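Long-range contacts in putative 2OG-Fe(II) oxygenase family protein (PDB 3OOX), which probably uses Fe(II), 2-oxoglutarate and oxygen to form ethylene and to oxidise L-arginine: residues G206-L211 with T246-V251; F30-G34 with V228-G232; T65-Y69 with W120-I124. The contacts are given in a common frame with arbitrary orientation. Numbering follows the deposited sequence.

Contact 1 of 3, residues G206-L211 with T246-V251; sequences GGLEVL and TVHRVV
Strands 208-211 and 248-250 run antiparallel, their axes 4.7 Å apart at closest and 155° between directions, in the four-stranded antiparallel sheet of the double-stranded beta-helix (cupin) fold. Thr-246 sets OG1 3.6 Å from Val-210 CG2, although that hydroxyl is bonded to Tyr-33 O. Val-247 O accepts from Leu-211 N at 2.8 Å, and Leu-211 CB lies 4.2 Å from Val-247 CB. His-248 (chi1 51°) forms a non-hydrogen-bonded pair with Val-210, CA-CA 4.3 Å; its ND1 donates to Thr-246 O at 3.1 Å, a bond within the segment. Arg-249 and Glu-209 are the hydrogen-bonded pair, CA-CA 5.4 Å, with Glu-209 N to Arg-249 O and Arg-249 N to Glu-209 O both 2.9 Å. On the same sheet face, Arg-249 (p, then extended) reaches Glu-209 OE1 with NE at 2.9 Å and NH2 at 2.8 Å, a salt bridge. Val-250 (t) faces Leu-208, CA-CA 4.4 Å, on the His-248 face. Val-251 N donates to Gly-207 O at 2.9 Å; Gly-207 has phi 78°, and a CB there would clash with Val-251 O. A water joins Gly-206 O (2.9 Å) to Val-251 O (2.8 Å). His-191, edge-to-face with His-248, and Asp-193 lie beside it, consistent with the family's HXD...H iron motif. Strands 188-191 and 217-219 complete the sheet, Trp-217 making a cation-pi contact with Arg-249.

Contact 2 of 3, residues F30-G34 with V228-G232; sequences FERYG and VINIG
Phe-30 (chi1 -73°) lays one ring face over Ile-231: CD1 of Ile-231 sits 4.1 Å from the centroid of the Phe-30 ring and 27° off its normal, a CH-pi contact, and the closest pair is Phe-30 CD1 to Ile-231 CD1 at 3.7 Å. Ile-231 adopts m,m (-56°, -64°), with its CA-to-CB bond directed toward the helix end. Phe-30 CZ meets Ile-229 CG2 at 3.7 Å, while the ring edge approaches the strand backbone, CE1 of Phe-30 lying 3.4 Å from Ile-229 O. Residues 30-33 are the last turn of helix 19-33, and Gly-34 ends it: its N still donates the helical bond to Phe-30 O (2.8 Å), but phi 75° and psi 7° turn the chain into strand 35-39, a glycine helix C-terminus. Residues 228-231 are extended, part of the major sheet of the double-stranded beta-helix. Gly-34 lies nearest Ile-231, CA-CA 5.4 Å, and Gly-34 O receives Ile-231 N at 2.9 Å (164°), with Asn-230 CA 3.2 Å from the same oxygen. A water is 2.9 Å from Gly-34 O and 2.6 Å from Ile-231 O. The bond precedes the antiparallel pairing of 35-39 with 227-231, where Ile-229 and Ala-36 are linked by backbone hydrogen bonding. Val-145 and Ile-149 of helix 127-152 also pack on Phe-30, so the ring fills the space between helices and major sheet. Chemically, one backbone hydrogen bond links the two segments directly, and most other contacts are apolar, from Phe-30 to Ile-229 and Ile-231, while Asn-230, its CA-to-CB bond directed away, uses ND2 to bond Asp-193.

Contact 3 of 3, residues T65-Y69 with W120-I124; sequences TKKQY and WPAEI. With EDO (1,2-ethanediol), chain L.
A type I beta turn, Pro-121 to Ile-124, in the loop before helix 127-152 is fastened at the surface to residues 65-69, which begin within the short helix 63-66. No strand pairing is involved: the nearest CA atoms are Tyr-69 to Pro-121 at 7.4 Å and Thr-65 to Glu-123 at 8.4 Å, so the gap is bridged by side chains, one of them bonding to a backbone NH of the turn. The turn is closed by Ile-124 N donating to Pro-121 O at 3.1 Å. Tyr-69 (chi1 -51°) points toward it and brings one ring face over Pro-121, CE2 of Tyr-69 to CB of Pro-121 4.0 Å. Its hydroxyl works in both senses: Tyr-69 OH donates to Glu-123 OE1 at 2.6 Å and accepts from Ala-122 N at 3.2 Å. Glu-123 folds back with chi1 -63° and chi2 84°, so that OE2 can take a bond from Gln-68 NE2 at 2.9 Å. That same Gln-68 NE2 also donates to Thr-65 O at 2.9 Å, tying the carboxylate to the backbone of Thr-65. Thr-65 (m) adds CG2 at 3.5 Å from Glu-123 CD. Phe-58 of helix 45-59 touches both Tyr-69 and Pro-121, and Trp-120, its CA-to-CB bond directed away, packs on Phe-127 and Ser-132. A 1,2-ethanediol, probably from the crystallisation liquor, sits by the turn, its O2 donating to Ile-124 O at 3.0 Å.

Overall arrangement
Contacts 1 and 2 adjoin, centres 12 Å apart, and touch where Thr-246 OG1 meets Tyr-33 O at 2.9 Å and His-248 CE1 comes 3.7 Å from Asn-230 ND2. Contact 1 lies in the four-stranded sheet and contact 2 at strand 227-231 of the eight-stranded one, so where they touch, the two sheets of the beta-helix come together, beside the probable iron site. Their segments alternate along the chain. Contact 3, nested in the loop that contact 2 closes, is remote: its centre is 31 Å from that of contact 1, and 35 Å from that of contact 2, which lies on the opposite side of the chain's centre. Strands 78-80 and 97-101 of the larger sheet lie between its segments in sequence.

Contact 1 of 3, residues G206-L211 with T246-V251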
ATOM      1  N   GLY A 206       1.243  10.506 -11.897  1.00 28.79           N
ATOM      2  CA  GLY A 206       0.983  10.868 -10.500  1.00 29.77           C
ATOM      3  C   GLY A 206       2.146  11.424  -9.720  1.00 29.28           C
ATOM      4  O   GLY A 206       1.962  11.748  -8.546  1.00 35.17           O
ATOM      5  N   GLY A 207       3.346  11.476 -10.298  1.00 27.85           N
ATOM      6  CA  GLY A 207       4.521  12.002  -9.581  1.00 27.81           C
ATOM      7  C   GLY A 207       5.211  11.099  -8.555  1.00 24.95           C
ATOM      8  O   GLY A 207       6.009  11.567  -7.722  1.00 25.22           O
ATOM      9  N   LEU A 208       4.947   9.800  -8.629  1.00 24.75           N
ATOM     10  CA  LEU A 208       5.601   8.850  -7.722  1.00 22.90           C
ATOM     11  C   LEU A 208       7.060   8.689  -8.095  1.00 24.14           C
ATOM     12  O   LEU A 208       7.405   8.539  -9.270  1.00 23.98           O
ATOM     13  CB  LEU A 208       4.897   7.491  -7.769  1.00 21.22           C
ATOM     14  CG  LEU A 208       5.471   6.378  -6.883  1.00 20.43           C
ATOM     15  CD1 LEU A 208       5.366   6.648  -5.358  1.00 21.61           C
ATOM     16  CD2 LEU A 208       4.753   5.066  -7.235  1.00 24.23           C
ATOM     17  N   GLU A 209       7.939   8.742  -7.093  1.00 22.69           N
ATOM     18  CA  GLU A 209       9.346   8.545  -7.307  1.00 21.41           C
ATOM     19  C   GLU A 209       9.926   7.639  -6.229  1.00 22.04           C
ATOM     20  O   GLU A 209       9.493   7.700  -5.078  1.00 23.66           O
ATOM     21  CB  GLU A 209      10.075   9.873  -7.285  1.00 22.44           C
ATOM     22  CG  GLU A 209       9.556  10.865  -8.328  1.00 26.36           C
ATOM     23  CD  GLU A 209      10.394  12.120  -8.441  1.00 29.41           C
ATOM     24  OE1 GLU A 209      11.108  12.455  -7.455  1.00 27.99           O
ATOM     25  OE2 GLU A 209      10.321  12.793  -9.524  1.00 32.01           O
ATOM     26  N   VAL A 210      10.897   6.807  -6.599  1.00 21.12           N
ATOM     27  CA  VAL A 210      11.598   5.948  -5.645  1.00 21.45           C
ATOM     28  C   VAL A 210      13.034   6.408  -5.506  1.00 22.67           C
ATOM     29  O   VAL A 210      13.681   6.744  -6.497  1.00 23.46           O
ATOM     30  CB  VAL A 210      11.568   4.458  -6.059  1.00 19.70           C
ATOM     31  CG1 VAL A 210      12.175   4.206  -7.455  1.00 24.75           C
ATOM     32  CG2 VAL A 210      12.228   3.557  -4.994  1.00 20.94           C
ATOM     33  N   LEU A 211      13.545   6.414  -4.272  1.00 21.87           N
ATOM     34  CA  LEU A 211      14.931   6.759  -4.066  1.00 20.89           C
ATOM     35  C   LEU A 211      15.831   5.574  -4.409  1.00 20.56           C
ATOM     36  O   LEU A 211      15.749   4.492  -3.770  1.00 21.61           O
ATOM     37  CB  LEU A 211      15.137   7.191  -2.609  1.00 20.43           C
ATOM     38  CG  LEU A 211      16.524   7.710  -2.262  1.00 23.52           C
ATOM     39  CD1 LEU A 211      16.774   9.046  -2.972  1.00 24.16           C
ATOM     40  CD2 LEU A 211      16.635   7.886  -0.752  1.00 23.87           C
ATOM     41  N   THR A 246      11.926   0.263   0.220  1.00 19.24           N
ATOM     42  CA  THR A 246      12.601   1.471  -0.219  1.00 18.49           C
ATOM     43  C   THR A 246      11.781   2.745   0.027  1.00 19.80           C
ATOM     44  O   THR A 246      10.551   2.722   0.209  1.00 20.84           O
ATOM     45  CB  THR A 246      13.025   1.314  -1.690  1.00 19.86           C
ATOM     46  OG1 THR A 246      11.882   1.048  -2.487  1.00 20.40           O
ATOM     47  CG2 THR A 246      13.981   0.135  -1.788  1.00 22.77           C
ATOM     48  N   VAL A 247      12.502   3.859   0.026  1.00 20.48           N
ATOM     49  CA  VAL A 247      11.962   5.171   0.302  1.00 20.97           C
ATOM     50  C   VAL A 247      11.386   5.740  -0.980  1.00 20.90           C
ATOM     51  O   VAL A 247      11.994   5.633  -2.069  1.00 21.08           O
ATOM     52  CB  VAL A 247      13.073   6.083   0.864  1.00 21.73           C
ATOM     53  CG1 VAL A 247      12.600   7.533   0.942  1.00 20.78           C
ATOM     54  CG2 VAL A 247      13.505   5.567   2.238  1.00 23.90           C
ATOM     55  N   HIS A 248      10.182   6.282  -0.866  1.00 21.78           N
ATOM     56  CA  HIS A 248       9.515   6.881  -2.002  1.00 20.73           C
ATOM     57  C   HIS A 248       8.777   8.160  -1.628  1.00 22.98           C
ATOM     58  O   HIS A 248       8.563   8.454  -0.459  1.00 23.35           O
ATOM     59  CB  HIS A 248       8.565   5.853  -2.647  1.00 22.98           C
ATOM     60  CG  HIS A 248       7.631   5.171  -1.705  1.00 22.84           C
ATOM     61  ND1 HIS A 248       8.013   4.123  -0.887  1.00 21.43           N
ATOM     62  CD2 HIS A 248       6.303   5.326  -1.513  1.00 29.23           C
ATOM     63  CE1 HIS A 248       6.966   3.700  -0.201  1.00 24.65           C
ATOM     64  NE2 HIS A 248       5.910   4.388  -0.583  1.00 29.00           N
ATOM     65  N   ARG A 249       8.391   8.928  -2.635  1.00 22.74           N
ATOM     66  CA  ARG A 249       7.720  10.194  -2.438  1.00 23.44           C
ATOM     67  C   ARG A 249       6.824  10.447  -3.616  1.00 23.64           C
ATOM     68  O   ARG A 249       6.942   9.783  -4.630  1.00 23.91           O
ATOM     69  CB  ARG A 249       8.727  11.337  -2.324  1.00 23.91           C
ATOM     70  CG  ARG A 249       9.464  11.668  -3.617  1.00 24.42           C
ATOM     71  CD  ARG A 249      10.468  12.773  -3.394  1.00 25.06           C
ATOM     72  NE  ARG A 249      11.097  13.169  -4.651  1.00 24.74           N
ATOM     73  CZ  ARG A 249      11.913  14.208  -4.792  1.00 31.84           C
ATOM     74  NH1 ARG A 249      12.236  14.952  -3.736  1.00 35.36           N
ATOM     75  NH2 ARG A 249      12.419  14.491  -5.989  1.00 31.14           N
ATOM     76  N   VAL A 250       5.962  11.442  -3.478  1.00 26.04           N
ATOM     77  CA  VAL A 250       5.170  11.942  -4.570  1.00 25.99           C
ATOM     78  C   VAL A 250       5.429  13.425  -4.723  1.00 29.28           C
ATOM     79  O   VAL A 250       5.238  14.200  -3.769  1.00 29.24           O
ATOM     80  CB  VAL A 250       3.681  11.709  -4.331  1.00 25.83           C
ATOM     81  CG1 VAL A 250       2.900  12.248  -5.511  1.00 28.17           C
ATOM     82  CG2 VAL A 250       3.402  10.209  -4.116  1.00 24.98           C
ATOM     83  N   VAL A 251       5.890  13.817  -5.903  1.00 29.24           N
ATOM     84  CA  VAL A 251       6.169  15.240  -6.165  1.00 31.65           C
ATOM     85  C   VAL A 251       4.881  15.953  -6.585  1.00 35.03           C
ATOM     86  O   VAL A 251       3.919  15.314  -7.015  1.00 36.39           O
ATOM     87  CB  VAL A 251       7.304  15.409  -7.189  1.00 31.89           C
ATOM     88  CG1 VAL A 251       8.541  14.711  -6.683  1.00 34.83           C
ATOM     89  CG2 VAL A 251       6.906  14.868  -8.557  1.00 31.14           C
TER
HETATM   90  O   HOH W   1       1.437  14.520  -7.950  1.00 44.09           O

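Contact 2 of 3, residues F30-G34 with V228-G232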
ATOM      1  N   PHE A  30      11.615  -6.116  -7.763  1.00 20.60           N
ATOM      2  CA  PHE A  30      11.547  -5.874  -6.330  1.00 20.26           C
ATOM      3  C   PHE A  30      12.937  -5.869  -5.703  1.00 19.85           C
ATOM      4  O   PHE A  30      13.234  -5.033  -4.856  1.00 19.60           O
ATOM      5  CB  PHE A  30      10.709  -6.947  -5.657  1.00 19.22           C
ATOM      6  CG  PHE A  30       9.217  -6.840  -5.913  1.00 19.28           C
ATOM      7  CD1 PHE A  30       8.520  -5.663  -5.671  1.00 18.96           C
ATOM      8  CD2 PHE A  30       8.495  -7.940  -6.315  1.00 15.53           C
ATOM      9  CE1 PHE A  30       7.152  -5.592  -5.878  1.00 19.69           C
ATOM     10  CE2 PHE A  30       7.138  -7.892  -6.478  1.00 15.69           C
ATOM     11  CZ  PHE A  30       6.457  -6.700  -6.304  1.00 19.93           C
ATOM     12  N   GLU A  31      13.772  -6.823  -6.088  1.00 20.88           N
ATOM     13  CA  GLU A  31      15.093  -6.927  -5.483  1.00 21.96           C
ATOM     14  C   GLU A  31      15.961  -5.698  -5.824  1.00 21.98           C
ATOM     15  O   GLU A  31      16.742  -5.235  -4.985  1.00 23.27           O
ATOM     16  CB  GLU A  31      15.802  -8.227  -5.871  1.00 22.24           C
ATOM     17  CG  GLU A  31      17.081  -8.417  -5.065  1.00 24.67           C
ATOM     18  CD  GLU A  31      17.803  -9.735  -5.313  1.00 32.09           C
ATOM     19  OE1 GLU A  31      17.230 -10.654  -5.931  1.00 34.59           O
ATOM     20  OE2 GLU A  31      18.964  -9.854  -4.847  1.00 33.89           O
ATOM     21  N   ARG A  32      15.817  -5.174  -7.037  1.00 23.23           N
ATOM     22  CA  ARG A  32      16.624  -4.036  -7.500  1.00 22.95           C
ATOM     23  C   ARG A  32      16.147  -2.713  -6.893  1.00 24.10           C
ATOM     24  O   ARG A  32      16.964  -1.898  -6.459  1.00 25.27           O
ATOM     25  CB  ARG A  32      16.584  -3.966  -9.034  1.00 25.27           C
ATOM     26  CG  ARG A  32      17.263  -2.758  -9.686  1.00 27.18           C
ATOM     27  CD  ARG A  32      18.729  -2.665  -9.429  1.00 33.79           C
ATOM     28  NE  ARG A  32      19.218  -1.405 -10.002  1.00 32.84           N
ATOM     29  CZ  ARG A  32      19.203  -0.224  -9.372  1.00 36.28           C
ATOM     30  NH1 ARG A  32      18.740  -0.103  -8.112  1.00 31.21           N
ATOM     31  NH2 ARG A  32      19.641   0.854 -10.017  1.00 35.81           N
ATOM     32  N   TYR A  33      14.834  -2.506  -6.901  1.00 22.20           N
ATOM     33  CA  TYR A  33      14.247  -1.181  -6.648  1.00 21.24           C
ATOM     34  C   TYR A  33      13.322  -1.130  -5.421  1.00 20.70           C
ATOM     35  O   TYR A  33      12.960  -0.034  -4.992  1.00 22.48           O
ATOM     36  CB  TYR A  33      13.423  -0.715  -7.842  1.00 22.91           C
ATOM     37  CG  TYR A  33      14.223  -0.458  -9.105  1.00 25.68           C
ATOM     38  CD1 TYR A  33      15.149   0.572  -9.149  1.00 28.42           C
ATOM     39  CD2 TYR A  33      14.038  -1.239 -10.251  1.00 27.24           C
ATOM     40  CE1 TYR A  33      15.901   0.817 -10.302  1.00 31.80           C
ATOM     41  CE2 TYR A  33      14.783  -0.992 -11.412  1.00 32.86           C
ATOM     42  CZ  TYR A  33      15.700   0.029 -11.415  1.00 33.69           C
ATOM     43  OH  TYR A  33      16.445   0.279 -12.567  1.00 35.39           O
ATOM     44  N   GLY A  34      12.929  -2.297  -4.902  1.00 19.95           N
ATOM     45  CA  GLY A  34      11.880  -2.400  -3.897  1.00 18.97           C
ATOM     46  C   GLY A  34      10.475  -2.209  -4.448  1.00 19.20           C
ATOM     47  O   GLY A  34       9.514  -2.206  -3.688  1.00 17.94           O
ATOM     48  N   VAL A 228       1.212  -0.382  -9.205  1.00 18.54           N
ATOM     49  CA  VAL A 228       2.585  -0.192  -8.758  1.00 19.55           C
ATOM     50  C   VAL A 228       2.656  -0.864  -7.377  1.00 20.38           C
ATOM     51  O   VAL A 228       1.844  -0.600  -6.507  1.00 17.98           O
ATOM     52  CB  VAL A 228       2.958   1.286  -8.613  1.00 18.42           C
ATOM     53  CG1 VAL A 228       4.377   1.407  -8.024  1.00 18.33           C
ATOM     54  CG2 VAL A 228       2.863   2.005  -9.973  1.00 19.47           C
ATOM     55  N   ILE A 229       3.602  -1.768  -7.210  1.00 18.60           N
ATOM     56  CA  ILE A 229       3.680  -2.563  -5.995  1.00 16.89           C
ATOM     57  C   ILE A 229       5.030  -2.360  -5.337  1.00 17.00           C
ATOM     58  O   ILE A 229       6.043  -2.336  -6.023  1.00 16.97           O
ATOM     59  CB  ILE A 229       3.491  -4.045  -6.294  1.00 18.60           C
ATOM     60  CG1 ILE A 229       2.178  -4.246  -7.071  1.00 20.24           C
ATOM     61  CG2 ILE A 229       3.484  -4.866  -4.963  1.00 17.07           C
ATOM     62  CD1 ILE A 229       2.155  -5.452  -7.961  1.00 21.93           C
ATOM     63  N   ASN A 230       5.042  -2.204  -4.019  1.00 15.14           N
ATOM     64  CA  ASN A 230       6.326  -2.083  -3.268  1.00 16.44           C
ATOM     65  C   ASN A 230       6.401  -2.999  -2.067  1.00 16.05           C
ATOM     66  O   ASN A 230       5.384  -3.315  -1.419  1.00 16.55           O
ATOM     67  CB  ASN A 230       6.652  -0.635  -2.852  1.00 16.97           C
ATOM     68  CG  ASN A 230       5.651  -0.040  -1.896  1.00 15.59           C
ATOM     69  OD1 ASN A 230       4.518   0.250  -2.290  1.00 18.72           O
ATOM     70  ND2 ASN A 230       6.052   0.151  -0.619  1.00 17.75           N
ATOM     71  N   ILE A 231       7.634  -3.406  -1.779  1.00 16.04           N
ATOM     72  CA  ILE A 231       7.984  -4.191  -0.608  1.00 16.76           C
ATOM     73  C   ILE A 231       7.893  -3.292   0.635  1.00 17.08           C
ATOM     74  O   ILE A 231       8.354  -2.145   0.590  1.00 17.56           O
ATOM     75  CB  ILE A 231       9.448  -4.688  -0.718  1.00 16.76           C
ATOM     76  CG1 ILE A 231       9.644  -5.474  -2.033  1.00 18.32           C
ATOM     77  CG2 ILE A 231       9.878  -5.487   0.563  1.00 17.26           C
ATOM     78  CD1 ILE A 231       8.824  -6.751  -2.143  1.00 19.64           C
ATOM     79  N   GLY A 232       7.340  -3.806   1.744  1.00 15.48           N
ATOM     80  CA  GLY A 232       7.322  -3.092   3.006  1.00 16.01           C
ATOM     81  C   GLY A 232       8.258  -3.727   4.018  1.00 17.30           C
ATOM     82  O   GLY A 232       8.804  -4.832   3.790  1.00 16.06           O
TER
HETATM   83  O   HOH W   2       9.698  -0.723  -1.194  1.00 18.13           O

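Contact 3 of 3, residues T65-Y69 with W120-I124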
ATOM      1  N   THR A  65     -20.591  16.297   8.061  1.00 26.40           N
ATOM      2  CA  THR A  65     -21.106  14.975   7.777  1.00 25.27           C
ATOM      3  C   THR A  65     -19.930  13.974   7.807  1.00 23.55           C
ATOM      4  O   THR A  65     -20.017  12.886   8.386  1.00 23.84           O
ATOM      5  CB  THR A  65     -21.797  14.938   6.393  1.00 26.74           C
ATOM      6  OG1 THR A  65     -22.841  15.933   6.359  1.00 28.52           O
ATOM      7  CG2 THR A  65     -22.365  13.548   6.089  1.00 29.69           C
ATOM      8  N   LYS A  66     -18.833  14.363   7.172  1.00 22.94           N
ATOM      9  CA  LYS A  66     -17.631  13.516   7.164  1.00 22.55           C
ATOM     10  C   LYS A  66     -17.099  13.311   8.580  1.00 21.19           C
ATOM     11  O   LYS A  66     -16.648  12.214   8.907  1.00 21.28           O
ATOM     12  CB  LYS A  66     -16.553  14.081   6.222  1.00 21.63           C
ATOM     13  CG  LYS A  66     -17.007  14.077   4.738  1.00 23.52           C
ATOM     14  CD  LYS A  66     -15.934  14.537   3.749  1.00 20.98           C
ATOM     15  CE  LYS A  66     -15.562  16.011   3.874  1.00 22.14           C
ATOM     16  NZ  LYS A  66     -14.678  16.473   2.747  1.00 23.87           N
ATOM     17  N   LYS A  67     -17.171  14.338   9.417  1.00 22.80           N
ATOM     18  CA  LYS A  67     -16.586  14.281  10.765  1.00 24.06           C
ATOM     19  C   LYS A  67     -17.368  13.412  11.757  1.00 22.96           C
ATOM     20  O   LYS A  67     -16.879  13.122  12.845  1.00 23.56           O
ATOM     21  CB  LYS A  67     -16.359  15.683  11.313  1.00 24.57           C
ATOM     22  CG  LYS A  67     -15.118  16.344  10.675  1.00 27.16           C
ATOM     23  CD  LYS A  67     -14.847  17.717  11.226  1.00 30.02           C
ATOM     24  CE  LYS A  67     -13.479  18.241  10.761  1.00 33.85           C
ATOM     25  NZ  LYS A  67     -13.245  19.616  11.331  1.00 36.38           N
ATOM     26  N   GLN A  68     -18.562  12.985  11.366  1.00 24.43           N
ATOM     27  CA  GLN A  68     -19.261  11.951  12.108  1.00 24.14           C
ATOM     28  C   GLN A  68     -18.387  10.715  12.218  1.00 24.33           C
ATOM     29  O   GLN A  68     -18.522   9.929  13.160  1.00 25.69           O
ATOM     30  CB  GLN A  68     -20.552  11.569  11.389  1.00 23.63           C
ATOM     31  CG  GLN A  68     -21.598  12.659  11.380  1.00 27.79           C
ATOM     32  CD  GLN A  68     -22.831  12.265  10.588  1.00 30.74           C
ATOM     33  OE1 GLN A  68     -23.945  12.260  11.120  1.00 32.80           O
ATOM     34  NE2 GLN A  68     -22.653  11.958   9.320  1.00 28.72           N
ATOM     35  N   TYR A  69     -17.502  10.528  11.240  1.00 21.72           N
ATOM     36  CA  TYR A  69     -16.693   9.304  11.122  1.00 20.37           C
ATOM     37  C   TYR A  69     -15.233   9.539  11.512  1.00 20.65           C
ATOM     38  O   TYR A  69     -14.384   8.658  11.293  1.00 21.61           O
ATOM     39  CB  TYR A  69     -16.796   8.750   9.702  1.00 20.10           C
ATOM     40  CG  TYR A  69     -18.237   8.627   9.260  1.00 22.62           C
ATOM     41  CD1 TYR A  69     -19.046   7.628   9.802  1.00 25.43           C
ATOM     42  CD2 TYR A  69     -18.806   9.539   8.386  1.00 24.09           C
ATOM     43  CE1 TYR A  69     -20.383   7.534   9.470  1.00 23.96           C
ATOM     44  CE2 TYR A  69     -20.161   9.449   8.032  1.00 24.70           C
ATOM     45  CZ  TYR A  69     -20.938   8.446   8.591  1.00 27.78           C
ATOM     46  OH  TYR A  69     -22.278   8.323   8.253  1.00 27.92           O
ATOM     47  N   TRP A 120     -18.837   2.921   8.563  1.00 21.71           N
ATOM     48  CA  TRP A 120     -19.321   3.112   7.194  1.00 21.55           C
ATOM     49  C   TRP A 120     -20.167   4.366   7.089  1.00 22.39           C
ATOM     50  O   TRP A 120     -20.903   4.689   8.029  1.00 24.29           O
ATOM     51  CB  TRP A 120     -20.139   1.908   6.706  1.00 23.31           C
ATOM     52  CG  TRP A 120     -19.438   0.618   6.811  1.00 23.00           C
ATOM     53  CD1 TRP A 120     -19.613  -0.336   7.780  1.00 26.12           C
ATOM     54  CD2 TRP A 120     -18.385   0.142   5.969  1.00 20.92           C
ATOM     55  NE1 TRP A 120     -18.758  -1.396   7.572  1.00 25.14           N
ATOM     56  CE2 TRP A 120     -18.013  -1.139   6.452  1.00 20.83           C
ATOM     57  CE3 TRP A 120     -17.768   0.629   4.810  1.00 23.36           C
ATOM     58  CZ2 TRP A 120     -17.008  -1.900   5.846  1.00 21.33           C
ATOM     59  CZ3 TRP A 120     -16.779  -0.155   4.202  1.00 22.72           C
ATOM     60  CH2 TRP A 120     -16.429  -1.405   4.721  1.00 21.54           C
ATOM     61  N   PRO A 121     -20.056   5.088   5.959  1.00 22.60           N
ATOM     62  CA  PRO A 121     -20.837   6.325   5.810  1.00 23.33           C
ATOM     63  C   PRO A 121     -22.243   6.075   5.271  1.00 25.43           C
ATOM     64  O   PRO A 121     -22.402   5.795   4.103  1.00 25.52           O
ATOM     65  CB  PRO A 121     -20.016   7.136   4.801  1.00 26.30           C
ATOM     66  CG  PRO A 121     -19.317   6.113   3.980  1.00 25.90           C
ATOM     67  CD  PRO A 121     -19.148   4.864   4.817  1.00 22.24           C
ATOM     68  N   ALA A 122     -23.248   6.199   6.131  1.00 27.38           N
ATOM     69  CA  ALA A 122     -24.644   5.938   5.724  1.00 29.95           C
ATOM     70  C   ALA A 122     -25.086   6.779   4.528  1.00 29.50           C
ATOM     71  O   ALA A 122     -25.958   6.363   3.747  1.00 29.51           O
ATOM     72  CB  ALA A 122     -25.569   6.208   6.896  1.00 33.65           C
ATOM     73  N   GLU A 123     -24.502   7.959   4.382  1.00 27.62           N
ATOM     74  CA  GLU A 123     -24.886   8.917   3.340  1.00 28.65           C
ATOM     75  C   GLU A 123     -24.512   8.511   1.914  1.00 29.20           C
ATOM     76  O   GLU A 123     -25.024   9.107   0.948  1.00 28.67           O
ATOM     77  CB  GLU A 123     -24.298  10.306   3.650  1.00 29.68           C
ATOM     78  CG  GLU A 123     -24.821  10.923   4.942  1.00 30.78           C
ATOM     79  CD  GLU A 123     -24.113  10.484   6.234  1.00 29.15           C
ATOM     80  OE1 GLU A 123     -23.116   9.710   6.199  1.00 27.18           O
ATOM     81  OE2 GLU A 123     -24.551  10.964   7.300  1.00 32.93           O
ATOM     82  N   ILE A 124     -23.627   7.522   1.776  1.00 27.50           N
ATOM     83  CA  ILE A 124     -23.200   6.998   0.477  1.00 26.91           C
ATOM     84  C   ILE A 124     -23.593   5.524   0.513  1.00 25.34           C
ATOM     85  O   ILE A 124     -22.812   4.655   0.919  1.00 24.87           O
ATOM     86  CB  ILE A 124     -21.661   7.138   0.232  1.00 26.15           C
ATOM     87  CG1 ILE A 124     -21.168   8.565   0.552  1.00 27.04           C
ATOM     88  CG2 ILE A 124     -21.290   6.696  -1.210  1.00 30.75           C
ATOM     89  CD1 ILE A 124     -21.901   9.678  -0.178  1.00 27.99           C
TER
HETATM   90  C1  EDO L 330     -23.784   1.596   4.316  1.00 45.33           C
HETATM   91  O1  EDO L 330     -23.378   1.071   5.586  1.00 47.18           O
HETATM   92  C2  EDO L 330     -22.927   2.789   3.959  1.00 39.12           C
HETATM   93  O2  EDO L 330     -22.081   2.494   2.841  1.00 31.51           O